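Local coordinates for probable aminotransferase (Pseudomonas aeruginosa, PDB 5YKR), which belongs to the class-III aminotransferases, a family of pyridoxal-phosphate-dependent enzymes, and forms a dimer of two copies of the chain, at residues I100-M111 and T328-A338; R385-H393 and A404-L413. All blocks are in the same frame, centred on the assembly; numbering follows the deposited sequence. Where two conformers were deposited one is given.

Contact 1: I100-M111 and T328-A338; sequences IARQARRGSTLM and TLAGNALQLAA
Leu334 lays its CD1 methyl over the last turn of helix 94-104, 3.5 Å from Ile100 O and 4.1 Å from Ala104 CB. In this class-III aminotransferase the helical segments 100-104 and 333-338 run roughly antiparallel, at 151°, with axes 8.9 Å apart at closest. Ala337 and Ala338 offer only methyls, which suits the close packing: Ala337 CB meets Gln103 CB, and Ala338 CB meets Ile100 CG1 at 3.8 Å. The CG of Leu334 stands opposite its backbone N (chi1 -166°), which carries the branch across to Ile100 at about a right angle. Beyond the helix, Ser108 O receives Leu334 N at 3.1 Å, tying the loop to the first turn of helix 333-346. That turn begins with a capping box: Asn332 OD1 accepts from Gln335 N, and Gln335 OE1 from Asn332 N. Asn332 ND2 goes instead to Gly291 O of the second subunit, Ser108 OG to Gly290 O there, and Thr328 OG1 to that subunit's LLP side chain, so the contact borders the cofactor across the dimer. Gln103, bent at chi2, turns its amide back, and NE2 reaches Gly107 O at 2.8 Å in the amide plane, with Ala333 CB 3.7 Å from the same nitrogen.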
loop_
_atom_site.group_PDB
_atom_site.type_symbol
_atom_site.label_atom_id
_atom_site.label_comp_id
_atom_site.label_asym_id
_atom_site.label_seq_id
_atom_site.Cartn_x
_atom_site.Cartn_y
_atom_site.Cartn_z
ATOM N N ILE A 100 -15.668 -11.362 -1.676
ATOM C CA ILE A 100 -15.482 -10.023 -1.133
ATOM C C ILE A 100 -16.758 -9.594 -0.402
ATOM O O ILE A 100 -16.710 -9.120 0.734
ATOM C CB ILE A 100 -15.054 -9.031 -2.216
ATOM C CG1 ILE A 100 -13.613 -9.304 -2.626
ATOM C CG2 ILE A 100 -15.218 -7.582 -1.746
ATOM C CD1 ILE A 100 -13.186 -8.557 -3.871
ATOM N N ALA A 101 -17.904 -9.746 -1.030
ATOM C CA ALA A 101 -19.166 -9.344 -0.409
ATOM C C ALA A 101 -19.396 -10.118 0.898
ATOM O O ALA A 101 -19.753 -9.532 1.943
ATOM C CB ALA A 101 -20.315 -9.580 -1.380
ATOM N N ARG A 102 -19.212 -11.429 0.837
ATOM C CA ARG A 102 -19.452 -12.290 2.011
ATOM C C ARG A 102 -18.526 -11.912 3.167
ATOM O O ARG A 102 -18.960 -11.788 4.343
ATOM C CB ARG A 102 -19.255 -13.759 1.662
ATOM C CG ARG A 102 -19.320 -14.750 2.809
ATOM C CD ARG A 102 -19.301 -16.183 2.305
ATOM N NE ARG A 102 -18.206 -16.488 1.419
ATOM C CZ ARG A 102 -18.283 -16.770 0.095
ATOM N NH1 ARG A 102 -19.421 -16.780 -0.675
ATOM N NH2 ARG A 102 -17.157 -17.049 -0.485
ATOM N N GLN A 103 -17.242 -11.726 2.860
ATOM C CA GLN A 103 -16.310 -11.435 3.935
ATOM C C GLN A 103 -16.522 -10.037 4.482
ATOM O O GLN A 103 -16.373 -9.815 5.686
ATOM C CB GLN A 103 -14.872 -11.684 3.526
ATOM C CG GLN A 103 -13.872 -11.608 4.679
ATOM C CD GLN A 103 -14.158 -12.665 5.752
ATOM O OE1 GLN A 103 -14.472 -13.807 5.441
ATOM N NE2 GLN A 103 -14.086 -12.270 7.003
ATOM N N ALA A 104 -16.836 -9.059 3.664
ATOM C CA ALA A 104 -17.060 -7.712 4.165
ATOM C C ALA A 104 -18.150 -7.722 5.246
ATOM O O ALA A 104 -18.088 -7.025 6.264
ATOM C CB ALA A 104 -17.414 -6.754 3.030
ATOM N N ARG A 105 -19.163 -8.549 5.025
ATOM C CA ARG A 105 -20.285 -8.672 5.958
ATOM C C ARG A 105 -19.979 -9.476 7.206
ATOM O O ARG A 105 -20.798 -9.509 8.125
ATOM C CB ARG A 105 -21.478 -9.257 5.217
ATOM C CG ARG A 105 -21.990 -8.254 4.175
ATOM C CD ARG A 105 -23.272 -8.631 3.468
ATOM N NE ARG A 105 -23.714 -7.534 2.583
ATOM C CZ ARG A 105 -23.847 -7.588 1.270
ATOM N NH1 ARG A 105 -23.547 -8.693 0.584
ATOM N NH2 ARG A 105 -24.275 -6.517 0.628
ATOM N N ARG A 106 -18.779 -10.047 7.295
ATOM C CA ARG A 106 -18.369 -10.760 8.527
ATOM C C ARG A 106 -17.010 -10.379 9.056
ATOM O O ARG A 106 -16.452 -11.065 9.882
ATOM C CB ARG A 106 -18.490 -12.240 8.338
ATOM C CG ARG A 106 -17.538 -12.889 7.426
ATOM C CD ARG A 106 -17.837 -14.423 7.413
ATOM N NE ARG A 106 -16.965 -15.150 6.453
ATOM C CZ ARG A 106 -17.218 -16.352 5.921
ATOM N NH1 ARG A 106 -18.350 -16.987 6.169
ATOM N NH2 ARG A 106 -16.358 -16.927 5.077
ATOM N N GLY A 107 -16.561 -9.189 8.671
ATOM C CA GLY A 107 -15.360 -8.589 9.188
ATOM C C GLY A 107 -14.259 -8.533 8.162
ATOM O O GLY A 107 -13.711 -9.574 7.741
ATOM N N SER A 108 -13.916 -7.308 7.783
ATOM C CA SER A 108 -12.889 -7.120 6.761
ATOM C C SER A 108 -11.483 -6.969 7.299
ATOM O O SER A 108 -10.534 -7.371 6.630
ATOM C CB SER A 108 -13.217 -5.932 5.869
ATOM O OG SER A 108 -13.576 -4.817 6.631
ATOM N N THR A 109 -11.343 -6.306 8.454
ATOM C CA THR A 109 -9.999 -6.055 8.998
ATOM C C THR A 109 -10.009 -6.135 10.512
ATOM O O THR A 109 -10.605 -5.315 11.184
ATOM C CB THR A 109 -9.331 -4.803 8.375
ATOM O OG1 THR A 109 -7.896 -4.912 8.520
ATOM C CG2 THR A 109 -9.888 -3.474 8.903
ATOM N N LEU A 110 -9.353 -7.199 11.027
ATOM C CA LEU A 110 -9.379 -7.521 12.454
ATOM C C LEU A 110 -8.044 -7.527 13.131
ATOM O O LEU A 110 -7.954 -7.774 14.326
ATOM C CB LEU A 110 -10.045 -8.898 12.585
ATOM C CG LEU A 110 -11.535 -8.907 12.163
ATOM C CD1 LEU A 110 -11.685 -10.023 11.169
ATOM C CD2 LEU A 110 -12.375 -8.993 13.423
ATOM N N MET A 111 -6.982 -7.285 12.369
ATOM C CA MET A 111 -5.597 -7.497 12.814
ATOM C C MET A 111 -5.389 -8.951 13.238
ATOM O O MET A 111 -4.495 -9.257 14.030
ATOM C CB MET A 111 -5.199 -6.496 13.908
ATOM C CG MET A 111 -3.767 -6.450 14.341
ATOM S SD MET A 111 -2.579 -6.458 12.983
ATOM C CE MET A 111 -2.878 -4.894 12.185
ATOM N N THR A 328 -0.916 -1.776 8.471
ATOM C CA THR A 328 -2.076 -2.056 9.325
ATOM C C THR A 328 -3.146 -2.905 8.662
ATOM O O THR A 328 -3.767 -3.747 9.333
ATOM C CB THR A 328 -2.635 -0.755 9.885
ATOM O OG1 THR A 328 -1.567 0.020 10.503
ATOM C CG2 THR A 328 -3.767 -1.010 10.878
ATOM N N LEU A 329 -3.377 -2.718 7.359
ATOM C CA LEU A 329 -4.376 -3.446 6.637
ATOM C C LEU A 329 -3.776 -4.569 5.797
ATOM O O LEU A 329 -4.476 -5.260 5.052
ATOM C CB LEU A 329 -5.278 -2.547 5.804
ATOM C CG LEU A 329 -6.354 -1.822 6.619
ATOM C CD1 LEU A 329 -5.805 -0.709 7.466
ATOM C CD2 LEU A 329 -7.467 -1.274 5.746
ATOM N N ALA A 330 -2.459 -4.792 5.930
ATOM C CA ALA A 330 -1.851 -5.906 5.212
ATOM C C ALA A 330 -2.269 -7.263 5.789
ATOM O O ALA A 330 -2.262 -7.464 6.990
ATOM C CB ALA A 330 -0.353 -5.772 5.271
ATOM N N GLY A 331 -2.543 -8.210 4.895
ATOM C CA GLY A 331 -2.917 -9.531 5.309
ATOM C C GLY A 331 -4.275 -9.618 5.953
ATOM O O GLY A 331 -4.482 -10.494 6.829
ATOM N N ASN A 332 -5.189 -8.719 5.595
ATOM C CA ASN A 332 -6.483 -8.686 6.247
ATOM C C ASN A 332 -7.476 -9.733 5.731
ATOM O O ASN A 332 -7.281 -10.343 4.686
ATOM C CB ASN A 332 -7.049 -7.269 6.335
ATOM C CG ASN A 332 -7.662 -6.712 5.114
ATOM O OD1 ASN A 332 -8.011 -7.393 4.155
ATOM N ND2 ASN A 332 -7.851 -5.376 5.184
ATOM N N ALA A 333 -8.560 -9.905 6.484
ATOM C CA ALA A 333 -9.518 -10.949 6.151
ATOM C C ALA A 333 -10.115 -10.775 4.745
ATOM O O ALA A 333 -10.327 -11.745 4.019
ATOM C CB ALA A 333 -10.627 -10.945 7.203
ATOM N N LEU A 334 -10.369 -9.530 4.378
ATOM C CA LEU A 334 -10.976 -9.272 3.059
ATOM C C LEU A 334 -10.014 -9.640 1.938
ATOM O O LEU A 334 -10.401 -10.300 0.956
ATOM C CB LEU A 334 -11.380 -7.790 2.986
ATOM C CG LEU A 334 -12.301 -7.446 1.846
ATOM C CD1 LEU A 334 -13.638 -8.112 2.068
ATOM C CD2 LEU A 334 -12.487 -5.972 1.698
ATOM N N GLN A 335 -8.736 -9.261 2.062
ATOM C CA GLN A 335 -7.733 -9.656 1.076
ATOM C C GLN A 335 -7.637 -11.159 0.946
ATOM O O GLN A 335 -7.602 -11.706 -0.156
ATOM C CB GLN A 335 -6.339 -9.160 1.465
ATOM C CG GLN A 335 -6.099 -7.645 1.347
ATOM C CD GLN A 335 -4.653 -7.351 1.807
ATOM O OE1 GLN A 335 -4.211 -7.897 2.842
ATOM N NE2 GLN A 335 -3.903 -6.586 1.045
ATOM N N LEU A 336 -7.588 -11.851 2.092
ATOM C CA LEU A 336 -7.402 -13.288 2.062
ATOM C C LEU A 336 -8.612 -14.015 1.424
ATOM O O LEU A 336 -8.448 -15.012 0.707
ATOM C CB LEU A 336 -7.108 -13.827 3.469
ATOM C CG LEU A 336 -5.617 -13.884 3.848
ATOM C CD1 LEU A 336 -4.877 -14.928 3.015
ATOM C CD2 LEU A 336 -4.893 -12.558 3.725
ATOM N N ALA A 337 -9.824 -13.522 1.692
ATOM C CA ALA A 337 -11.009 -14.102 1.059
ATOM C C ALA A 337 -10.941 -13.964 -0.477
ATOM O O ALA A 337 -11.257 -14.892 -1.222
ATOM C CB ALA A 337 -12.254 -13.457 1.586
ATOM N N ALA A 338 -10.553 -12.765 -0.935
ATOM C CA ALA A 338 -10.446 -12.514 -2.368
ATOM C C ALA A 338 -9.353 -13.343 -3.007
ATOM O O ALA A 338 -9.517 -13.829 -4.137
ATOM C CB ALA A 338 -10.249 -11.028 -2.637
HETATM O O HOH W 1 -6.464 -3.438 10.199
HETATM O O HOH W 2 -8.016 -9.262 9.424
#

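Contact 2: R385-H393 and A404-L413; sequences RVEYLFMTH and ARNGLIEACL
In the class-III aminotransferase fold, the end of strand 385-389 meets the N-terminal turn of helix 407-418 across a connection containing the short helix 398-402. Phe390, centre of an inverse gamma turn, gives its backbone N to Ala404 O at 3.0 Å, on a lone pair in the carbonyl plane. Its ring, with CG opposite the carbonyl carbon (chi1 -47°), reaches the helix: CZ lies 3.7 Å from Ile409 CG2 and 3.9 Å from Glu410 CG, while Asn406 N sits at the ring edge. Trp377 also meets this flat, apolar ring. Leu389 CD2 packs at 3.6 Å on Arg405 CD, and the small Ala404 leaves room for Met391 SD. One helical turn beyond Ile409, Leu413 CD1 touches the edge of the Tyr388 ring near OH. Asn406 caps the helix, OD1 accepting from Ile409 N. Arg405, folded at chi2 and chi3, grips Glu410 side-on, NE to OE2 at 2.8 Å and NH2 to OE1 at 3.0 Å; Asn406 N reaches OE2 from the other carboxylate face. Glu387 OE2, bonded to Asn429 N, stays 4.2 Å from Arg405 NH1, without a directed bond. Held by Arg405 and Asn406 N beside the helix N terminus, the Glu410 carboxylate is probably stabilised in its ionised form.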
loop_
_atom_site.group_PDB
_atom_site.type_symbol
_atom_site.label_atom_id
_atom_site.label_comp_id
_atom_site.label_asym_id
_atom_site.label_seq_id
_atom_site.Cartn_x
_atom_site.Cartn_y
_atom_site.Cartn_z
ATOM N N ARG A 385 -0.241 -11.788 -22.444
ATOM C CA ARG A 385 0.113 -10.384 -22.567
ATOM C C ARG A 385 0.920 -10.169 -23.854
ATOM O O ARG A 385 1.886 -10.893 -24.085
ATOM C CB ARG A 385 0.948 -9.987 -21.318
ATOM C CG ARG A 385 1.249 -8.524 -21.146
ATOM C CD ARG A 385 2.175 -8.316 -19.959
ATOM N NE ARG A 385 2.294 -6.884 -19.711
ATOM C CZ ARG A 385 1.455 -6.163 -18.922
ATOM N NH1 ARG A 385 0.470 -6.742 -18.248
ATOM N NH2 ARG A 385 1.569 -4.858 -18.895
ATOM N N VAL A 386 0.491 -9.200 -24.683
ATOM C CA VAL A 386 1.088 -8.971 -26.013
ATOM C C VAL A 386 1.501 -7.496 -26.130
ATOM O O VAL A 386 0.694 -6.611 -25.819
ATOM C CB VAL A 386 0.033 -9.260 -27.116
ATOM C CG1 VAL A 386 0.562 -8.995 -28.525
ATOM C CG2 VAL A 386 -0.448 -10.717 -26.999
ATOM N N GLU A 387 2.738 -7.234 -26.589
ATOM C CA GLU A 387 3.167 -5.827 -26.725
ATOM C C GLU A 387 4.070 -5.669 -27.926
ATOM O O GLU A 387 4.961 -6.485 -28.141
ATOM C CB GLU A 387 3.888 -5.386 -25.441
ATOM C CG GLU A 387 4.363 -3.938 -25.434
ATOM C CD GLU A 387 4.471 -3.325 -24.044
ATOM O OE1 GLU A 387 4.427 -4.104 -23.046
ATOM O OE2 GLU A 387 4.659 -2.069 -23.955
ATOM N N TYR A 388 3.881 -4.546 -28.617
ATOM C CA TYR A 388 4.768 -4.178 -29.704
ATOM C C TYR A 388 5.695 -2.987 -29.308
ATOM O O TYR A 388 5.453 -2.264 -28.311
ATOM C CB TYR A 388 4.021 -3.913 -30.994
ATOM C CG TYR A 388 2.841 -2.998 -30.882
ATOM C CD1 TYR A 388 2.978 -1.601 -31.075
ATOM C CD2 TYR A 388 1.571 -3.496 -30.619
ATOM C CE1 TYR A 388 1.890 -0.764 -30.950
ATOM C CE2 TYR A 388 0.473 -2.650 -30.537
ATOM C CZ TYR A 388 0.641 -1.301 -30.744
ATOM O OH TYR A 388 -0.387 -0.419 -30.651
ATOM N N LEU A 389 6.783 -2.859 -30.048
ATOM C CA LEU A 389 7.808 -1.848 -29.815
ATOM C C LEU A 389 8.227 -1.330 -31.179
ATOM O O LEU A 389 8.251 -2.088 -32.174
ATOM C CB LEU A 389 9.038 -2.477 -29.135
ATOM C CG LEU A 389 9.291 -2.383 -27.643
ATOM C CD1 LEU A 389 10.519 -3.195 -27.281
ATOM C CD2 LEU A 389 9.346 -0.926 -27.135
ATOM N N PHE A 390 8.634 -0.052 -31.220
ATOM C CA PHE A 390 8.943 0.603 -32.505
ATOM C C PHE A 390 10.419 0.407 -32.891
ATOM O O PHE A 390 11.153 1.370 -33.120
ATOM C CB PHE A 390 8.586 2.091 -32.471
ATOM C CG PHE A 390 7.223 2.421 -31.907
ATOM C CD1 PHE A 390 6.111 1.609 -32.143
ATOM C CD2 PHE A 390 7.046 3.569 -31.167
ATOM C CE1 PHE A 390 4.871 1.941 -31.613
ATOM C CE2 PHE A 390 5.807 3.930 -30.655
ATOM C CZ PHE A 390 4.724 3.103 -30.868
ATOM N N MET A 391 10.830 -0.853 -32.968
ATOM C CA MET A 391 12.141 -1.208 -33.488
ATOM C C MET A 391 12.034 -2.574 -34.189
ATOM O O MET A 391 11.114 -3.380 -33.932
ATOM C CB MET A 391 13.173 -1.239 -32.349
ATOM C CG MET A 391 12.867 -2.226 -31.218
ATOM S SD MET A 391 13.910 -2.112 -29.763
ATOM C CE MET A 391 15.472 -2.737 -30.420
ATOM N N THR A 392 12.961 -2.818 -35.100
ATOM C CA THR A 392 12.834 -3.992 -35.967
ATOM C C THR A 392 12.951 -5.357 -35.248
ATOM O O THR A 392 12.278 -6.315 -35.603
ATOM C CB THR A 392 13.858 -3.909 -37.119
ATOM O OG1 THR A 392 13.485 -2.806 -37.928
ATOM C CG2 THR A 392 13.820 -5.104 -37.959
ATOM N N HIS A 393 13.815 -5.412 -34.252
ATOM C CA HIS A 393 14.203 -6.659 -33.617
ATOM C C HIS A 393 13.937 -6.547 -32.107
ATOM O O HIS A 393 13.914 -5.463 -31.568
ATOM C CB HIS A 393 15.692 -6.928 -33.846
ATOM C CG HIS A 393 16.091 -7.018 -35.299
ATOM N ND1 HIS A 393 15.759 -8.091 -36.102
ATOM C CD2 HIS A 393 16.805 -6.173 -36.076
ATOM C CE1 HIS A 393 16.244 -7.899 -37.317
ATOM N NE2 HIS A 393 16.897 -6.747 -37.323
ATOM N N ALA A 404 12.810 2.919 -28.407
ATOM C CA ALA A 404 11.711 2.475 -29.298
ATOM C C ALA A 404 10.292 2.778 -28.794
ATOM O O ALA A 404 9.311 2.045 -29.148
ATOM C CB ALA A 404 11.883 0.997 -29.499
ATOM N N ARG A 405 10.224 3.820 -27.960
ATOM C CA ARG A 405 9.012 4.349 -27.376
ATOM C C ARG A 405 8.856 5.807 -27.881
ATOM O O ARG A 405 9.835 6.488 -28.146
ATOM C CB ARG A 405 9.059 4.224 -25.811
ATOM C CG ARG A 405 9.122 2.755 -25.276
ATOM C CD ARG A 405 7.836 1.916 -25.495
ATOM N NE ARG A 405 6.702 2.584 -24.884
ATOM C CZ ARG A 405 6.233 2.346 -23.652
ATOM N NH1 ARG A 405 6.747 1.352 -22.876
ATOM N NH2 ARG A 405 5.209 3.062 -23.195
ATOM N N ASN A 406 7.615 6.269 -28.043
ATOM C CA ASN A 406 7.310 7.605 -28.521
ATOM C C ASN A 406 5.942 8.021 -28.058
ATOM O O ASN A 406 4.943 7.363 -28.397
ATOM C CB ASN A 406 7.392 7.690 -30.047
ATOM C CG ASN A 406 7.138 9.100 -30.560
ATOM O OD1 ASN A 406 5.983 9.516 -30.851
ATOM N ND2 ASN A 406 8.226 9.898 -30.583
ATOM N N GLY A 407 5.882 9.119 -27.293
ATOM C CA GLY A 407 4.656 9.553 -26.669
ATOM C C GLY A 407 3.523 9.872 -27.635
ATOM O O GLY A 407 2.343 9.523 -27.406
ATOM N N LEU A 408 3.874 10.553 -28.716
ATOM C CA LEU A 408 2.890 11.011 -29.671
ATOM C C LEU A 408 2.263 9.850 -30.469
ATOM O O LEU A 408 1.036 9.772 -30.594
ATOM C CB LEU A 408 3.486 12.044 -30.623
ATOM C CG LEU A 408 2.565 12.485 -31.766
ATOM C CD1 LEU A 408 1.284 13.116 -31.266
ATOM C CD2 LEU A 408 3.246 13.451 -32.713
ATOM N N ILE A 409 3.099 8.949 -30.980
ATOM C CA ILE A 409 2.590 7.811 -31.743
ATOM C C ILE A 409 1.735 6.944 -30.810
ATOM O O ILE A 409 0.611 6.544 -31.161
ATOM C CB ILE A 409 3.708 6.983 -32.389
ATOM C CG1 ILE A 409 4.450 7.827 -33.445
ATOM C CG2 ILE A 409 3.137 5.697 -32.958
ATOM C CD1 ILE A 409 5.780 7.213 -33.871
ATOM N N GLU A 410 2.249 6.688 -29.604
ATOM C CA GLU A 410 1.494 5.912 -28.623
ATOM C C GLU A 410 0.128 6.509 -28.286
ATOM O O GLU A 410 -0.892 5.818 -28.312
ATOM C CB GLU A 410 2.329 5.710 -27.374
ATOM C CG GLU A 410 3.519 4.802 -27.607
ATOM C CD GLU A 410 4.513 4.773 -26.444
ATOM O OE1 GLU A 410 4.114 4.954 -25.281
ATOM O OE2 GLU A 410 5.696 4.476 -26.729
ATOM N N ALA A 411 0.092 7.818 -28.032
ATOM C CA ALA A 411 -1.162 8.479 -27.727
ATOM C C ALA A 411 -2.144 8.395 -28.895
ATOM O O ALA A 411 -3.323 8.143 -28.704
ATOM C CB ALA A 411 -0.922 9.920 -27.318
ATOM N N CYS A 412 -1.648 8.614 -30.108
ATOM C CA CYS A 412 -2.507 8.536 -31.268
ATOM C C CYS A 412 -3.133 7.163 -31.483
ATOM O O CYS A 412 -4.331 7.073 -31.703
ATOM C CB CYS A 412 -1.741 8.976 -32.493
ATOM S SG CYS A 412 -2.742 9.167 -33.988
ATOM N N LEU A 413 -2.339 6.103 -31.402
ATOM C CA LEU A 413 -2.866 4.754 -31.572
ATOM C C LEU A 413 -3.866 4.445 -30.476
ATOM O O LEU A 413 -4.927 3.895 -30.733
ATOM C CB LEU A 413 -1.720 3.729 -31.553
ATOM C CG LEU A 413 -0.691 3.728 -32.704
ATOM C CD1 LEU A 413 0.324 2.619 -32.528
ATOM C CD2 LEU A 413 -1.370 3.665 -34.009
#

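Following the chain from the N terminus, the first of the four segments reached lies on helix 94-104 and the loop to Met111. A detour of 216 residues, including all seven strands of the large mixed sheet, follows before Thr328 returns and contact 1 closes. Contact 2 opens only afterwards: helix 349-372 and strand 378-382 lead into 385-393, and ten residues later 404-413 closes a short loop. The two are therefore in series, neither nested nor crossed. Their centres lie 40 Å apart on opposite sides of the chain's centre. Contact 1 ties two distant helices together at the dimer interface; contact 2 joins the three-stranded antiparallel sheet to helix 407-418, with a lesser touch on the second subunit.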